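PDB 3GA2: endonuclease V, which probably repairs deaminated DNA, cutting the strand at the second phosphodiester bond 3' to a deoxyinosine with the help of magnesium. Local coordinates for residues 46-50 with 226-230; 58-62 with 98-103; 129-134 with 192-196; 142-146 with 214-219. The protein carries 1 engineered substitution. One frame throughout, in Å; residues are numbered along the deposited sequence.

Interaction 1 of 4, residues 46-50 with 226-230; sequences DLAYW and THVLR
R230 reaches from helix 217-235 to strand 41-52 and does two jobs there. Its CG lies against the indole of W50, 3.4 Å from CE3, and its CD packs on W50 CB at 3.6 Å; the two side chains run past each other, pointing opposite ways. The chain turns about the CG-CD bond (chi3 60°), which sets the guanidinium almost perpendicular to the indole, so the two do not stack. In that pose NH1 donates to the main-chain O of Y49 at 2.8 Å, with an N-H...O angle of 154° and the acceptor near the guanidinium plane. Below this, A48 CB sits over one guanidinium face and meets T226 CB at 3.7 Å, while T226 CG2 touches D46 O at 3.5 Å. This is the tight half. On the looser, more exposed side, A48 CB comes to the edge of the partly exposed H227 ring, 4.3 Å from CD2. An alanine in place of R230 would probably leave the Y49 carbonyl without this donor and open a gap beside W50. D46, a predicted magnesium ligand, has OD2 held by the N-H of L47 at 2.7 Å, and its OD1 lies close to carboxylates of D116 and D223. Apolar packing thus seats the helix, a charged donor pins it to the strand backbone, and the acidic cluster beside them is consistent with a metal site.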
loop_
_atom_site.group_PDB
_atom_site.type_symbol
_atom_site.label_atom_id
_atom_site.label_comp_id
_atom_site.label_asym_id
_atom_site.label_seq_id
_atom_site.Cartn_x
_atom_site.Cartn_y
_atom_site.Cartn_z
ATOM N N ASP A 46 2.686 3.186 5.453
ATOM C CA ASP A 46 2.469 2.046 6.322
ATOM C C ASP A 46 1.605 2.501 7.490
ATOM O O ASP A 46 1.456 3.702 7.733
ATOM C CB ASP A 46 3.797 1.452 6.802
ATOM C CG ASP A 46 3.697 -0.040 7.073
ATOM O OD1 ASP A 46 4.728 -0.746 6.962
ATOM O OD2 ASP A 46 2.583 -0.506 7.394
ATOM N N LEU A 47 1.040 1.531 8.201
ATOM C CA LEU A 47 0.150 1.793 9.327
ATOM C C LEU A 47 0.429 0.778 10.428
ATOM O O LEU A 47 0.717 -0.386 10.143
ATOM C CB LEU A 47 -1.299 1.643 8.861
ATOM C CG LEU A 47 -2.450 2.418 9.504
ATOM C CD1 LEU A 47 -2.131 2.770 10.945
ATOM C CD2 LEU A 47 -2.698 3.664 8.693
ATOM N N ALA A 48 0.353 1.220 11.680
ATOM C CA ALA A 48 0.579 0.344 12.829
ATOM C C ALA A 48 -0.535 0.548 13.848
ATOM O O ALA A 48 -1.008 1.666 14.039
ATOM C CB ALA A 48 1.931 0.637 13.463
ATOM N N TYR A 49 -0.946 -0.537 14.503
ATOM C CA TYR A 49 -2.020 -0.480 15.490
ATOM C C TYR A 49 -1.609 -1.099 16.817
ATOM O O TYR A 49 -0.668 -1.890 16.878
ATOM C CB TYR A 49 -3.260 -1.210 14.968
ATOM C CG TYR A 49 -3.643 -0.832 13.561
ATOM C CD1 TYR A 49 -2.949 -1.348 12.466
ATOM C CD2 TYR A 49 -4.685 0.060 13.321
ATOM C CE1 TYR A 49 -3.284 -0.984 11.167
ATOM C CE2 TYR A 49 -5.026 0.431 12.027
ATOM C CZ TYR A 49 -4.322 -0.094 10.955
ATOM O OH TYR A 49 -4.649 0.276 9.672
ATOM N N TRP A 50 -2.332 -0.739 17.876
ATOM C CA TRP A 50 -2.055 -1.257 19.211
ATOM C C TRP A 50 -3.234 -0.980 20.140
ATOM O O TRP A 50 -3.977 -0.020 19.943
ATOM C CB TRP A 50 -0.799 -0.598 19.778
ATOM C CG TRP A 50 -1.017 0.821 20.191
ATOM C CD1 TRP A 50 -1.298 1.275 21.448
ATOM C CD2 TRP A 50 -1.013 1.972 19.340
ATOM N NE1 TRP A 50 -1.473 2.639 21.431
ATOM C CE2 TRP A 50 -1.304 3.091 20.151
ATOM C CE3 TRP A 50 -0.797 2.165 17.969
ATOM C CZ2 TRP A 50 -1.381 4.389 19.634
ATOM C CZ3 TRP A 50 -0.874 3.456 17.456
ATOM C CH2 TRP A 50 -1.165 4.552 18.289
ATOM N N THR A 226 6.511 3.691 11.695
ATOM C CA THR A 226 5.227 3.433 12.341
ATOM C C THR A 226 5.443 2.656 13.637
ATOM O O THR A 226 4.714 2.838 14.613
ATOM C CB THR A 226 4.288 2.610 11.436
ATOM O OG1 THR A 226 4.908 1.360 11.112
ATOM C CG2 THR A 226 3.983 3.362 10.155
ATOM N N HIS A 227 6.455 1.795 13.650
ATOM C CA HIS A 227 6.747 0.996 14.835
ATOM C C HIS A 227 7.352 1.824 15.956
ATOM O O HIS A 227 6.984 1.660 17.120
ATOM C CB HIS A 227 7.679 -0.158 14.473
ATOM C CG HIS A 227 7.031 -1.202 13.618
ATOM N ND1 HIS A 227 7.747 -2.183 12.966
ATOM C CD2 HIS A 227 5.730 -1.418 13.309
ATOM C CE1 HIS A 227 6.915 -2.958 12.293
ATOM N NE2 HIS A 227 5.685 -2.516 12.483
ATOM N N VAL A 228 8.273 2.717 15.605
ATOM C CA VAL A 228 8.917 3.565 16.598
ATOM C C VAL A 228 7.917 4.566 17.179
ATOM O O VAL A 228 7.950 4.854 18.373
ATOM C CB VAL A 228 10.132 4.320 15.999
ATOM C CG1 VAL A 228 9.687 5.248 14.890
ATOM C CG2 VAL A 228 10.848 5.100 17.090
ATOM N N LEU A 229 7.029 5.095 16.341
ATOM C CA LEU A 229 6.029 6.043 16.821
ATOM C C LEU A 229 5.019 5.334 17.712
ATOM O O LEU A 229 4.593 5.881 18.729
ATOM C CB LEU A 229 5.294 6.710 15.660
ATOM C CG LEU A 229 5.966 7.917 15.004
ATOM C CD1 LEU A 229 5.205 8.280 13.749
ATOM C CD2 LEU A 229 6.002 9.095 15.974
ATOM N N ARG A 230 4.630 4.123 17.326
ATOM C CA ARG A 230 3.680 3.359 18.124
ATOM C C ARG A 230 4.273 3.088 19.502
ATOM O O ARG A 230 3.604 3.267 20.521
ATOM C CB ARG A 230 3.333 2.028 17.448
ATOM C CG ARG A 230 2.465 1.120 18.311
ATOM C CD ARG A 230 2.063 -0.153 17.583
ATOM N NE ARG A 230 3.210 -0.953 17.164
ATOM C CZ ARG A 230 3.113 -2.083 16.470
ATOM N NH1 ARG A 230 1.920 -2.543 16.120
ATOM N NH2 ARG A 230 4.207 -2.746 16.117
#

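Interaction 2 of 4, residues 58-62 with 98-103; sequences GVCCI and LIIEAA
A103 N, 3.5 Å from I62 CD1, donates along its helix to I99 O at 3.0 Å. What meets strand 55-66 here is therefore a helix whose backbone polar groups pair internally, with carbon and sulfur filling the space between. I62 enters at one end of the contact. Its CG1 is anti to the carbonyl carbon (chi1 -67°) and the chain runs on extended, so CD1 lies over the helix backbone and 3.7 Å from A102 CB, with A103 CB just beyond. In the middle, C60 sets its sulfur against the helix: SG is anti to the backbone N (chi1 168°) and sits 3.9 Å from I99 CA, while it also touches A102 CB at 4.1 Å. The CB of the same cysteine faces L98 CB, again at 4.1 Å. At the other end L98 sends CD1 against bare main chain, 3.3 Å from the O of G58, a residue with no side chain to hold it off. The strand crosses the helix at 41°, and its alternate residues G58, C60 and I62 face this helix; V59 and C61 turn to the opposite face of the sheet, where helix 217-235 packs. The contact thus joins the sheet to the helical layer on one face, consistent with an RNase H-like fold. No hydrogen bond crosses it: shape fit and the exclusion of water are what hold the buried faces together, while the strand's polar backbone bonds to strands 41-52 and 72-81.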
loop_
_atom_site.group_PDB
_atom_site.type_symbol
_atom_site.label_atom_id
_atom_site.label_comp_id
_atom_site.label_asym_id
_atom_site.label_seq_id
_atom_site.Cartn_x
_atom_site.Cartn_y
_atom_site.Cartn_z
ATOM N N GLY A 58 -4.272 3.784 15.727
ATOM C CA GLY A 58 -3.446 3.558 14.558
ATOM C C GLY A 58 -2.621 4.767 14.172
ATOM O O GLY A 58 -3.052 5.910 14.333
ATOM N N VAL A 59 -1.420 4.512 13.673
ATOM C CA VAL A 59 -0.535 5.581 13.241
ATOM C C VAL A 59 -0.056 5.305 11.823
ATOM O O VAL A 59 0.534 4.260 11.547
ATOM C CB VAL A 59 0.702 5.703 14.150
ATOM C CG1 VAL A 59 1.592 6.835 13.662
ATOM C CG2 VAL A 59 0.273 5.957 15.577
ATOM N N CYS A 60 -0.314 6.248 10.926
ATOM C CA CYS A 60 0.110 6.106 9.541
ATOM C C CYS A 60 1.295 7.015 9.276
ATOM O O CYS A 60 1.252 8.204 9.587
ATOM C CB CYS A 60 -1.020 6.485 8.579
ATOM S SG CYS A 60 -0.460 6.677 6.854
ATOM N N CYS A 61 2.353 6.447 8.712
ATOM C CA CYS A 61 3.543 7.211 8.379
ATOM C C CYS A 61 3.755 7.189 6.877
ATOM O O CYS A 61 3.565 6.164 6.218
ATOM C CB CYS A 61 4.793 6.622 9.038
ATOM S SG CYS A 61 4.916 6.814 10.826
ATOM N N ILE A 62 4.146 8.334 6.341
ATOM C CA ILE A 62 4.441 8.455 4.926
ATOM C C ILE A 62 5.879 8.942 4.867
ATOM O O ILE A 62 6.226 9.960 5.466
ATOM C CB ILE A 62 3.521 9.475 4.225
ATOM C CG1 ILE A 62 2.081 8.954 4.205
ATOM C CG2 ILE A 62 4.007 9.726 2.797
ATOM C CD1 ILE A 62 1.085 9.907 3.566
ATOM N N LEU A 98 -6.850 7.958 8.173
ATOM C CA LEU A 98 -5.514 8.284 8.662
ATOM C C LEU A 98 -4.545 8.498 7.502
ATOM O O LEU A 98 -3.648 9.338 7.582
ATOM C CB LEU A 98 -4.982 7.175 9.575
ATOM C CG LEU A 98 -5.590 7.146 10.980
ATOM C CD1 LEU A 98 -5.115 5.924 11.737
ATOM C CD2 LEU A 98 -5.201 8.421 11.712
ATOM N N ILE A 99 -4.726 7.737 6.426
ATOM C CA ILE A 99 -3.861 7.858 5.256
ATOM C C ILE A 99 -4.036 9.222 4.599
ATOM O O ILE A 99 -3.059 9.897 4.262
ATOM C CB ILE A 99 -4.165 6.760 4.218
ATOM C CG1 ILE A 99 -3.951 5.385 4.860
ATOM C CG2 ILE A 99 -3.261 6.934 2.989
ATOM C CD1 ILE A 99 -4.320 4.204 3.964
ATOM N N ILE A 100 -5.288 9.627 4.436
ATOM C CA ILE A 100 -5.602 10.906 3.824
ATOM C C ILE A 100 -5.073 12.047 4.682
ATOM O O ILE A 100 -4.503 13.004 4.167
ATOM C CB ILE A 100 -7.120 11.073 3.653
ATOM C CG1 ILE A 100 -7.687 9.871 2.900
ATOM C CG2 ILE A 100 -7.419 12.366 2.909
ATOM C CD1 ILE A 100 -6.995 9.599 1.587
ATOM N N GLU A 101 -5.270 11.938 5.992
ATOM C CA GLU A 101 -4.805 12.961 6.921
ATOM C C GLU A 101 -3.307 13.194 6.787
ATOM O O GLU A 101 -2.849 14.338 6.735
ATOM C CB GLU A 101 -5.116 12.557 8.361
ATOM C CG GLU A 101 -6.277 13.316 8.972
ATOM C CD GLU A 101 -6.105 14.814 8.837
ATOM O OE1 GLU A 101 -5.036 15.332 9.235
ATOM O OE2 GLU A 101 -7.037 15.475 8.333
ATOM N N ALA A 102 -2.554 12.100 6.744
ATOM C CA ALA A 102 -1.104 12.162 6.622
ATOM C C ALA A 102 -0.715 12.776 5.283
ATOM O O ALA A 102 0.113 13.682 5.225
ATOM C CB ALA A 102 -0.508 10.755 6.755
ATOM N N ALA A 103 -1.334 12.291 4.210
ATOM C CA ALA A 103 -1.048 12.797 2.872
ATOM C C ALA A 103 -1.280 14.307 2.788
ATOM O O ALA A 103 -0.559 15.018 2.081
ATOM C CB ALA A 103 -1.914 12.074 1.844
#

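Interaction 3 of 4, residues 129-134 with 192-196; sequences ATHAAF and CGNYI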
loop_
_atom_site.group_PDB
_atom_site.type_symbol
_atom_site.label_atom_id
_atom_site.label_comp_id
_atom_site.label_asym_id
_atom_site.label_seq_id
_atom_site.Cartn_x
_atom_site.Cartn_y
_atom_site.Cartn_z
ATOM N N ALA A 129 -4.056 -0.158 -1.389
ATOM C CA ALA A 129 -3.219 0.563 -2.347
ATOM C C ALA A 129 -4.046 1.100 -3.520
ATOM O O ALA A 129 -3.863 2.239 -3.958
ATOM C CB ALA A 129 -2.098 -0.343 -2.866
ATOM N N THR A 130 -4.955 0.278 -4.029
ATOM C CA THR A 130 -5.797 0.690 -5.141
ATOM C C THR A 130 -6.800 1.750 -4.685
ATOM O O THR A 130 -6.944 2.805 -5.309
ATOM C CB THR A 130 -6.559 -0.520 -5.735
ATOM O OG1 THR A 130 -5.617 -1.460 -6.267
ATOM C CG2 THR A 130 -7.508 -0.075 -6.852
ATOM N N HIS A 131 -7.480 1.458 -3.583
ATOM C CA HIS A 131 -8.479 2.353 -3.020
ATOM C C HIS A 131 -7.903 3.740 -2.700
ATOM O O HIS A 131 -8.492 4.761 -3.063
ATOM C CB HIS A 131 -9.078 1.713 -1.755
ATOM C CG HIS A 131 -10.397 2.292 -1.346
ATOM N ND1 HIS A 131 -11.223 1.680 -0.423
ATOM C CD2 HIS A 131 -11.034 3.425 -1.723
ATOM C CE1 HIS A 131 -12.307 2.414 -0.253
ATOM N NE2 HIS A 131 -12.218 3.479 -1.029
ATOM N N ALA A 132 -6.758 3.779 -2.027
ATOM C CA ALA A 132 -6.127 5.049 -1.678
ATOM C C ALA A 132 -5.775 5.878 -2.913
ATOM O O ALA A 132 -5.776 7.108 -2.863
ATOM C CB ALA A 132 -4.870 4.797 -0.848
ATOM N N ALA A 133 -5.478 5.207 -4.020
ATOM C CA ALA A 133 -5.105 5.905 -5.245
ATOM C C ALA A 133 -6.128 6.949 -5.672
ATOM O O ALA A 133 -5.758 8.042 -6.097
ATOM C CB ALA A 133 -4.886 4.911 -6.367
ATOM N N PHE A 134 -7.411 6.623 -5.562
ATOM C CA PHE A 134 -8.436 7.576 -5.961
ATOM C C PHE A 134 -8.334 8.870 -5.166
ATOM O O PHE A 134 -8.455 9.956 -5.729
ATOM C CB PHE A 134 -9.831 6.970 -5.807
ATOM C CG PHE A 134 -10.060 5.764 -6.664
ATOM C CD1 PHE A 134 -9.920 4.485 -6.138
ATOM C CD2 PHE A 134 -10.395 5.905 -8.002
ATOM C CE1 PHE A 134 -10.111 3.356 -6.937
ATOM C CE2 PHE A 134 -10.589 4.785 -8.811
ATOM C CZ PHE A 134 -10.446 3.510 -8.276
ATOM N N CYS A 192 -0.535 -3.975 -8.755
ATOM C CA CYS A 192 -0.658 -2.585 -9.135
ATOM C C CYS A 192 -1.611 -2.017 -8.107
ATOM O O CYS A 192 -2.395 -2.749 -7.506
ATOM C CB CYS A 192 -1.323 -2.433 -10.503
ATOM S SG CYS A 192 -0.350 -2.954 -11.905
ATOM N N GLY A 193 -1.522 -0.713 -7.894
ATOM C CA GLY A 193 -2.444 -0.049 -6.997
ATOM C C GLY A 193 -3.468 0.460 -7.996
ATOM O O GLY A 193 -4.485 -0.188 -8.238
ATOM N N ASN A 194 -3.186 1.613 -8.595
ATOM C CA ASN A 194 -4.046 2.188 -9.632
ATOM C C ASN A 194 -3.214 3.191 -10.422
ATOM O O ASN A 194 -2.231 3.728 -9.910
ATOM C CB ASN A 194 -5.285 2.870 -9.028
ATOM C CG ASN A 194 -6.343 3.201 -10.081
ATOM O OD1 ASN A 194 -6.306 2.679 -11.196
ATOM N ND2 ASN A 194 -7.295 4.062 -9.724
ATOM N N TYR A 195 -3.581 3.402 -11.683
ATOM C CA TYR A 195 -2.884 4.353 -12.543
ATOM C C TYR A 195 -1.460 3.936 -12.920
ATOM O O TYR A 195 -0.584 4.782 -13.106
ATOM C CB TYR A 195 -2.849 5.729 -11.868
ATOM C CG TYR A 195 -4.194 6.202 -11.367
ATOM C CD1 TYR A 195 -5.308 6.192 -12.193
ATOM C CD2 TYR A 195 -4.346 6.683 -10.072
ATOM C CE1 TYR A 195 -6.546 6.652 -11.742
ATOM C CE2 TYR A 195 -5.573 7.146 -9.611
ATOM C CZ TYR A 195 -6.668 7.130 -10.447
ATOM O OH TYR A 195 -7.879 7.603 -9.984
ATOM N N ILE A 196 -1.235 2.632 -13.043
ATOM C CA ILE A 196 0.088 2.119 -13.385
ATOM C C ILE A 196 -0.027 0.643 -13.768
ATOM O O ILE A 196 -0.850 -0.081 -13.204
ATOM C CB ILE A 196 1.036 2.273 -12.175
ATOM C CG1 ILE A 196 2.446 1.806 -12.521
ATOM C CG2 ILE A 196 0.497 1.453 -10.999
ATOM C CD1 ILE A 196 3.445 2.024 -11.372
#
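Helix 128-136 and strand 188-194 run nearly alongside, 23° apart with axes only 5.9 Å from each other, and the closest pair is T130 and G193, whose CA atoms are 3.9 Å apart. Glycine, with no side chain, allows that approach, and at this point the strand carries a classic beta bulge, G193 and N194 both facing T140. T130 makes the polar link: OG1, set anti to its own carbonyl carbon (chi1 -63°), donates to G193 O at 2.6 Å, tilted from the carbonyl plane. A valine at this position would probably leave that carbonyl without its hydroxyl donor and loosen the hold on the bulge. One turn further on, A133 CB presses on N194 CB at 3.4 Å. The asparagine's amide then runs between two rings: ND2 lies over one face of F134, 3.5 Å from CE2, and also over one face of Y195, while the amide plane is inclined to the F134 ring by 51°. OD1 is occupied separately, accepting from the N-H of N29 and, weakly, from that of Y195. Y195 itself, with a left-handed backbone, swings its ring back to the helix so that the CE2 edge meets A133 O at 3.6 Å and the OH lies 3.6 Å from F134 CD2. Chemically, the T130 hydroxyl satisfies the G193 carbonyl, and the N194 amide is held by bonds at OD1 and by two ring faces at ND2, which ties the bulged segment to the helix.

Interaction 4 of 4, residues 142-146 with 214-219; sequences GIAKT and RLPIPV
I143 fills the middle of this contact, its two branches meeting the 214-219 segment at different places. CG2, which a chi1 of -60° puts anti to the backbone N, packs on P216 CD at 3.8 Å and on L215 CD2 at 4.1 Å, while CG1 comes to 4.0 Å from P216 CG and more loosely meets V219 CG2. L215 passes alongside I143, pointing the other way, and carries the apolar surface outward, where its CD1 touches K145 CE at 3.6 Å, the leucine and the lysine crossing at about a right angle. The lysine is extended beyond CG, and past that crossing NZ goes on to salt bridges with D116 and D223, close to the predicted magnesium site. At the polar edge R214 lays one face of its guanidinium over K145 CG, with NH2 3.4 Å from K145 CB. Its NH1 gives a rather long hydrogen bond, 3.3 Å, to K145 O, arriving in the carbonyl plane on a lone pair with an N-H...O angle of 152°; the same carbonyl also takes a weak bond from K186. Behind these residues strand 140-144 runs between strands 113-116 and 188-194: I143 also packs on I188 and L190, and P216 and V219 on L114. P216 is the N-cap residue of helix 217-235, so the contact seats the start of that helix against the middle of the sheet.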
loop_
_atom_site.group_PDB
_atom_site.type_symbol
_atom_site.label_atom_id
_atom_site.label_comp_id
_atom_site.label_asym_id
_atom_site.label_seq_id
_atom_site.Cartn_x
_atom_site.Cartn_y
_atom_site.Cartn_z
ATOM N N GLY A 142 1.069 -1.824 -4.666
ATOM C CA GLY A 142 0.819 -2.634 -3.493
ATOM C C GLY A 142 1.973 -3.580 -3.221
ATOM O O GLY A 142 2.407 -4.314 -4.106
ATOM N N ILE A 143 2.477 -3.549 -1.991
ATOM C CA ILE A 143 3.581 -4.410 -1.566
ATOM C C ILE A 143 3.095 -5.154 -0.306
ATOM O O ILE A 143 3.146 -4.606 0.798
ATOM C CB ILE A 143 4.835 -3.582 -1.185
ATOM C CG1 ILE A 143 5.315 -2.745 -2.376
ATOM C CG2 ILE A 143 5.942 -4.516 -0.709
ATOM C CD1 ILE A 143 5.852 -3.570 -3.550
ATOM N N ALA A 144 2.623 -6.385 -0.473
ATOM C CA ALA A 144 2.120 -7.173 0.657
ATOM C C ALA A 144 3.141 -8.190 1.203
ATOM O O ALA A 144 3.825 -8.862 0.434
ATOM C CB ALA A 144 0.826 -7.892 0.250
ATOM N N LYS A 145 3.218 -8.310 2.528
ATOM C CA LYS A 145 4.148 -9.237 3.181
ATOM C C LYS A 145 3.560 -10.638 3.285
ATOM O O LYS A 145 4.283 -11.607 3.502
ATOM C CB LYS A 145 4.487 -8.759 4.594
ATOM C CG LYS A 145 5.129 -7.389 4.687
ATOM C CD LYS A 145 5.169 -6.926 6.141
ATOM C CE LYS A 145 5.680 -5.507 6.261
ATOM N NZ LYS A 145 5.684 -5.042 7.672
ATOM N N THR A 146 2.243 -10.741 3.156
ATOM C CA THR A 146 1.579 -12.034 3.248
ATOM C C THR A 146 0.669 -12.240 2.051
ATOM O O THR A 146 0.121 -11.282 1.495
ATOM C CB THR A 146 0.734 -12.149 4.528
ATOM O OG1 THR A 146 -0.333 -11.196 4.483
ATOM C CG2 THR A 146 1.592 -11.887 5.760
ATOM N N ARG A 214 13.300 -7.292 2.359
ATOM C CA ARG A 214 12.508 -7.701 1.206
ATOM C C ARG A 214 11.515 -6.606 0.826
ATOM O O ARG A 214 10.805 -6.723 -0.170
ATOM C CB ARG A 214 11.757 -8.995 1.509
ATOM C CG ARG A 214 10.872 -8.925 2.732
ATOM C CD ARG A 214 10.103 -10.222 2.910
ATOM N NE ARG A 214 9.235 -10.169 4.083
ATOM C CZ ARG A 214 8.021 -10.703 4.134
ATOM N NH1 ARG A 214 7.522 -11.334 3.076
ATOM N NH2 ARG A 214 7.308 -10.601 5.241
ATOM N N LEU A 215 11.469 -5.545 1.622
ATOM C CA LEU A 215 10.567 -4.441 1.341
ATOM C C LEU A 215 11.317 -3.304 0.675
ATOM O O LEU A 215 12.429 -2.968 1.076
ATOM C CB LEU A 215 9.937 -3.907 2.628
ATOM C CG LEU A 215 9.158 -4.892 3.491
ATOM C CD1 LEU A 215 8.646 -4.150 4.712
ATOM C CD2 LEU A 215 8.001 -5.501 2.708
ATOM N N PRO A 216 10.719 -2.692 -0.356
ATOM C CA PRO A 216 11.406 -1.579 -1.021
ATOM C C PRO A 216 11.742 -0.474 -0.025
ATOM O O PRO A 216 11.001 -0.250 0.930
ATOM C CB PRO A 216 10.414 -1.148 -2.106
ATOM C CG PRO A 216 9.082 -1.635 -1.596
ATOM C CD PRO A 216 9.407 -2.961 -0.966
ATOM N N ILE A 217 12.864 0.207 -0.248
ATOM C CA ILE A 217 13.329 1.264 0.649
ATOM C C ILE A 217 12.247 2.140 1.282
ATOM O O ILE A 217 12.171 2.236 2.500
ATOM C CB ILE A 217 14.364 2.176 -0.051
ATOM C CG1 ILE A 217 15.599 1.355 -0.431
ATOM C CG2 ILE A 217 14.788 3.301 0.875
ATOM C CD1 ILE A 217 16.568 2.100 -1.330
ATOM N N PRO A 218 11.399 2.790 0.468
ATOM C CA PRO A 218 10.337 3.653 1.006
ATOM C C PRO A 218 9.422 2.952 2.011
ATOM O O PRO A 218 9.116 3.503 3.069
ATOM C CB PRO A 218 9.573 4.081 -0.244
ATOM C CG PRO A 218 10.621 4.069 -1.297
ATOM C CD PRO A 218 11.364 2.789 -1.004
ATOM N N VAL A 219 8.986 1.741 1.674
ATOM C CA VAL A 219 8.094 0.978 2.539
ATOM C C VAL A 219 8.799 0.488 3.799
ATOM O O VAL A 219 8.212 0.485 4.876
ATOM C CB VAL A 219 7.486 -0.227 1.783
ATOM C CG1 VAL A 219 6.480 -0.948 2.667
ATOM C CG2 VAL A 219 6.804 0.254 0.508
#

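How the interactions relate
All four contacts dress one mixed sheet. Interactions 1 and 2 are back to back, centres 10 Å apart, joined by strand pairing: A48 O to V59 N at 2.9 Å and D46 O to C61 N at 3.0 Å. Interactions 1 and 4, about 15 Å apart between centres, share helix 217-235, and both approach the predicted magnesium site: D46 belongs to one, and the K145 side chain of the other comes, by nearest atoms, within about 3 Å of the D116 side chain and about 4 Å of that of D46. Interaction 3 lies farther off, its centre about 22 Å from that of interaction 1, but reaches interaction 4 directly, A129 CB touching G142 CA at 3.8 Å.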